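Local coordinates for protein five-membered-cyclitol-phosphate synthase (Streptomyces citricolor, PDB 6K96) that binds nicotinamide-adenine-dinucleotide and belongs to the family of myo-inositol-1-phosphate synthases, with a Rossmann-type dinucleotide-binding domain, at residues G22-L25 / Y26-M29; G100-E103 / E104-D107. All coordinates share one frame; numbering follows the deposited sequence.

Interaction 1. Residues G22-L25 / Y26-M29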
loop_
_atom_site.group_PDB
_atom_site.type_symbol
_atom_site.label_atom_id
_atom_site.label_comp_id
_atom_site.label_asym_id
_atom_site.label_seq_id
_atom_site.Cartn_x
_atom_site.Cartn_y
_atom_site.Cartn_z
ATOM N N GLY B 22 8.858 28.401 -7.985
ATOM C CA GLY B 22 8.115 28.479 -6.718
ATOM C C GLY B 22 7.856 29.922 -6.349
ATOM O O GLY B 22 6.721 30.278 -6.228
ATOM N N ALA B 23 8.899 30.731 -6.255
ATOM C CA ALA B 23 8.833 32.156 -5.875
ATOM C C ALA B 23 7.811 32.900 -6.736
ATOM O O ALA B 23 7.149 33.758 -6.162
ATOM C CB ALA B 23 10.177 32.814 -5.984
ATOM N N GLU B 24 7.686 32.602 -8.034
ATOM C CA GLU B 24 6.706 33.291 -8.932
ATOM C C GLU B 24 5.305 32.688 -8.788
ATOM O O GLU B 24 4.353 33.402 -9.165
ATOM C CB GLU B 24 7.068 33.238 -10.420
ATOM C CG GLU B 24 7.694 34.536 -10.945
ATOM C CD GLU B 24 6.760 35.711 -11.279
ATOM O OE1 GLU B 24 5.804 35.537 -12.044
ATOM O OE2 GLU B 24 7.000 36.813 -10.772
ATOM N N LEU B 25 5.179 31.434 -8.350
ATOM C CA LEU B 25 3.856 30.869 -8.008
ATOM C C LEU B 25 3.333 31.626 -6.791
ATOM O O LEU B 25 2.212 32.084 -6.888
ATOM C CB LEU B 25 3.894 29.362 -7.746
ATOM C CG LEU B 25 2.518 28.685 -7.621
ATOM C CD1 LEU B 25 2.434 27.422 -8.450
ATOM C CD2 LEU B 25 2.141 28.339 -6.186
ATOM N N TYR B 26 4.106 31.787 -5.713
ATOM C CA TYR B 26 3.650 32.554 -4.524
ATOM C C TYR B 26 3.381 34.004 -4.931
ATOM O O TYR B 26 2.508 34.579 -4.313
ATOM C CB TYR B 26 4.653 32.513 -3.369
ATOM C CG TYR B 26 4.750 31.154 -2.749
ATOM C CD1 TYR B 26 3.706 30.656 -2.013
ATOM C CD2 TYR B 26 5.865 30.344 -2.940
ATOM C CE1 TYR B 26 3.749 29.380 -1.487
ATOM C CE2 TYR B 26 5.926 29.058 -2.415
ATOM C CZ TYR B 26 4.859 28.574 -1.680
ATOM O OH TYR B 26 4.943 27.322 -1.148
ATOM N N ARG B 27 4.129 34.592 -5.876
ATOM C CA ARG B 27 3.896 36.003 -6.287
ATOM C C ARG B 27 2.490 36.096 -6.894
ATOM O O ARG B 27 1.795 37.081 -6.595
ATOM C CB ARG B 27 4.939 36.535 -7.275
ATOM C CG ARG B 27 5.517 37.874 -6.829
ATOM C CD ARG B 27 6.125 38.799 -7.873
ATOM N NE ARG B 27 7.411 38.395 -8.425
ATOM C CZ ARG B 27 8.551 38.318 -7.759
ATOM N NH1 ARG B 27 8.611 38.590 -6.464
ATOM N NH2 ARG B 27 9.646 37.959 -8.406
ATOM N N LYS B 28 2.113 35.090 -7.695
ATOM C CA LYS B 28 0.825 34.975 -8.426
ATOM C C LYS B 28 -0.301 34.841 -7.396
ATOM O O LYS B 28 -1.302 35.586 -7.519
ATOM C CB LYS B 28 0.863 33.807 -9.425
ATOM C CG LYS B 28 -0.403 33.594 -10.252
ATOM C CD LYS B 28 -0.758 32.128 -10.562
ATOM C CE LYS B 28 -1.551 31.449 -9.449
ATOM N NZ LYS B 28 -1.906 30.031 -9.737
ATOM N N MET B 29 -0.125 33.966 -6.404
ATOM C CA MET B 29 -1.121 33.718 -5.325
ATOM C C MET B 29 -1.379 35.011 -4.530
ATOM O O MET B 29 -2.546 35.174 -4.080
ATOM C CB MET B 29 -0.661 32.596 -4.385
ATOM C CG MET B 29 -0.788 31.187 -5.003
ATOM S SD MET B 29 0.042 29.844 -4.065
ATOM C CE MET B 29 -0.938 29.830 -2.565
#
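E24 OE2 accepts a hydrogen bond from R27 NE at 2.9 Å, and the pair forms a salt bridge along one side of the helix. The bond is somewhat bent, with an N-H...O angle of 147°. R27 reaches OE2 on its anti side, slightly out of the carboxylate plane. OE2 sits at the edge of the guanidinium, somewhat tilted from its plane. The carboxylate and guanidinium planes are turned 60° against each other. The one bond runs through NE. The E24 chain folds at chi2 (-79°), which brings the carboxylate back toward R27, three residues on. R27 CD passes alongside the same oxygen. E24 also packs on the loop at P91.

On another side of the helix, L25 and M29 are in apolar contact. The branch CD2 of L25 meets SD of M29 at 3.3 Å, tighter than usual, and the exact distance is doubtful. L25 also packs on A278 of the second subunit.

The Y26 ring runs back beside G22, one turn earlier. Its CD2 comes within 3.4 Å of G22 O, which also accepts a hydrogen bond from Y26 N at 3.1 Å. The ring meets this oxygen obliquely. The Y26 hydroxyl finds partners beyond the helix: P40 O, and A278 N of the second subunit. W277 of that subunit meets the ring edge-to-face.

The main chain repeats i to i+4 bonds. R27 N donates to A23 O, K28 N to E24 O, and M29 N to L25 O. A23 O has a second partner in S53 OG.

This is a regular alpha-helical stretch with an i to i+3 salt bridge. It belongs to the first helix of a Rossmann-type domain, after the glycine-rich loop, and its L25 and Y26 side meets the second subunit.

Interaction 2. Residues G100-E103 / E104-D107; sequences GLTE and EDAD
The T102 and D105 side chains cross at an angle, and both hydrogen-bond donors of T102 converge on D105 OD2. The backbone N of T102 donates to the anti lone pair of OD2 at 3.1 Å. T102 OG1 donates to the same oxygen at 2.8 Å, but from well above the carboxylate plane, 65° out of it. OG1 sits between the backbone N and the carbonyl carbon (chi1 78°), which places it on the side of the carboxylate. Two donors from one residue thus fix the D105 group.

The main chain closes the same loop. D105 N donates a hydrogen bond to T102 O at 2.8 Å, and A106 N donates one to E103 O one residue further on.

L101 lies obliquely to D105, with CD2 4.0 Å from D105 CB. Its side chain also packs on A112 and I116 of helix 111-122. Its backbone O accepts a hydrogen bond from N6A of nicotinamide-adenine-dinucleotide.

Successive i to i+3 bonds make this a single 3-10 turn centred on E103 and E104. The bond from T102 N to the D105 side chain is one half of a capping box. The turn follows strand 98-99 and flanks the adenine end of the dinucleotide pocket in a Rossmann-type fold.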
loop_
_atom_site.group_PDB
_atom_site.type_symbol
_atom_site.label_atom_id
_atom_site.label_comp_id
_atom_site.label_asym_id
_atom_site.label_seq_id
_atom_site.Cartn_x
_atom_site.Cartn_y
_atom_site.Cartn_z
ATOM N N GLY B 100 30.942 28.123 -15.097
ATOM C CA GLY B 100 31.412 27.843 -13.728
ATOM C C GLY B 100 32.902 27.549 -13.694
ATOM O O GLY B 100 33.537 27.664 -14.739
ATOM N N LEU B 101 33.401 27.167 -12.516
ATOM C CA LEU B 101 34.759 26.619 -12.264
ATOM C C LEU B 101 34.761 25.141 -12.624
ATOM O O LEU B 101 33.987 24.400 -12.008
ATOM C CB LEU B 101 35.132 26.706 -10.782
ATOM C CG LEU B 101 35.120 28.086 -10.134
ATOM C CD1 LEU B 101 35.196 27.974 -8.616
ATOM C CD2 LEU B 101 36.249 28.940 -10.651
ATOM N N THR B 102 35.659 24.716 -13.512
ATOM C CA THR B 102 36.046 23.290 -13.689
ATOM C C THR B 102 37.172 22.973 -12.696
ATOM O O THR B 102 37.776 23.928 -12.198
ATOM C CB THR B 102 36.507 23.040 -15.116
ATOM O OG1 THR B 102 37.826 23.600 -15.043
ATOM C CG2 THR B 102 35.572 23.643 -16.150
ATOM N N GLU B 103 37.416 21.697 -12.388
ATOM C CA GLU B 103 38.326 21.258 -11.285
ATOM C C GLU B 103 39.698 21.969 -11.403
ATOM O O GLU B 103 40.255 22.346 -10.347
ATOM C CB GLU B 103 38.457 19.724 -11.274
ATOM C CG GLU B 103 39.233 19.175 -10.078
ATOM C CD GLU B 103 39.116 17.681 -9.803
ATOM O OE1 GLU B 103 38.325 17.019 -10.505
ATOM O OE2 GLU B 103 39.780 17.195 -8.854
ATOM N N GLU B 104 40.234 22.169 -12.618
ATOM C CA GLU B 104 41.567 22.825 -12.836
ATOM C C GLU B 104 41.517 24.319 -12.483
ATOM O O GLU B 104 42.527 24.834 -12.046
ATOM C CB GLU B 104 42.142 22.637 -14.245
ATOM C CG GLU B 104 41.141 22.356 -15.346
ATOM C CD GLU B 104 40.887 20.876 -15.598
ATOM O OE1 GLU B 104 41.371 20.387 -16.648
ATOM O OE2 GLU B 104 40.203 20.222 -14.744
ATOM N N ASP B 105 40.370 24.973 -12.614
ATOM C CA ASP B 105 40.169 26.394 -12.210
ATOM C C ASP B 105 39.906 26.513 -10.701
ATOM O O ASP B 105 39.506 27.597 -10.273
ATOM C CB ASP B 105 38.974 27.034 -12.922
ATOM C CG ASP B 105 38.920 26.845 -14.426
ATOM O OD1 ASP B 105 39.896 27.230 -15.107
ATOM O OD2 ASP B 105 37.874 26.356 -14.907
ATOM N N ALA B 106 40.109 25.462 -9.906
ATOM C CA ALA B 106 39.905 25.512 -8.436
ATOM C C ALA B 106 40.658 26.718 -7.845
ATOM O O ALA B 106 40.038 27.552 -7.130
ATOM C CB ALA B 106 40.372 24.208 -7.814
ATOM N N ASP B 107 41.951 26.808 -8.175
ATOM C CA ASP B 107 42.940 27.728 -7.559
ATOM C C ASP B 107 42.496 29.187 -7.690
ATOM O O ASP B 107 42.191 29.610 -8.802
ATOM C CB ASP B 107 44.303 27.537 -8.211
ATOM C CG ASP B 107 45.347 28.363 -7.514
ATOM O OD1 ASP B 107 45.105 28.693 -6.355
ATOM O OD2 ASP B 107 46.380 28.657 -8.135
#

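In the fold
Along the chain, strand 5-10 leads into helix 14-31, which carries interaction 1. The chain then passes through strand 55-62 to strand 98-99, an outermost strand of the parallel sheet within this chain. Interaction 2 follows in the turn that connects strand 98-99 to helix 111-122. The two contacts are in series and neither nest nor cross. Each is local: interaction 1 lies within one helix, and interaction 2 closes a tight turn. Their centres are about 35 Å apart, and their nearest atoms about 23 Å. Interaction 1 lies on a helix that meets a second subunit. Interaction 2 lies beside the bound nicotinamide-adenine-dinucleotide. Both belong to the same Rossmann-type part of the chain.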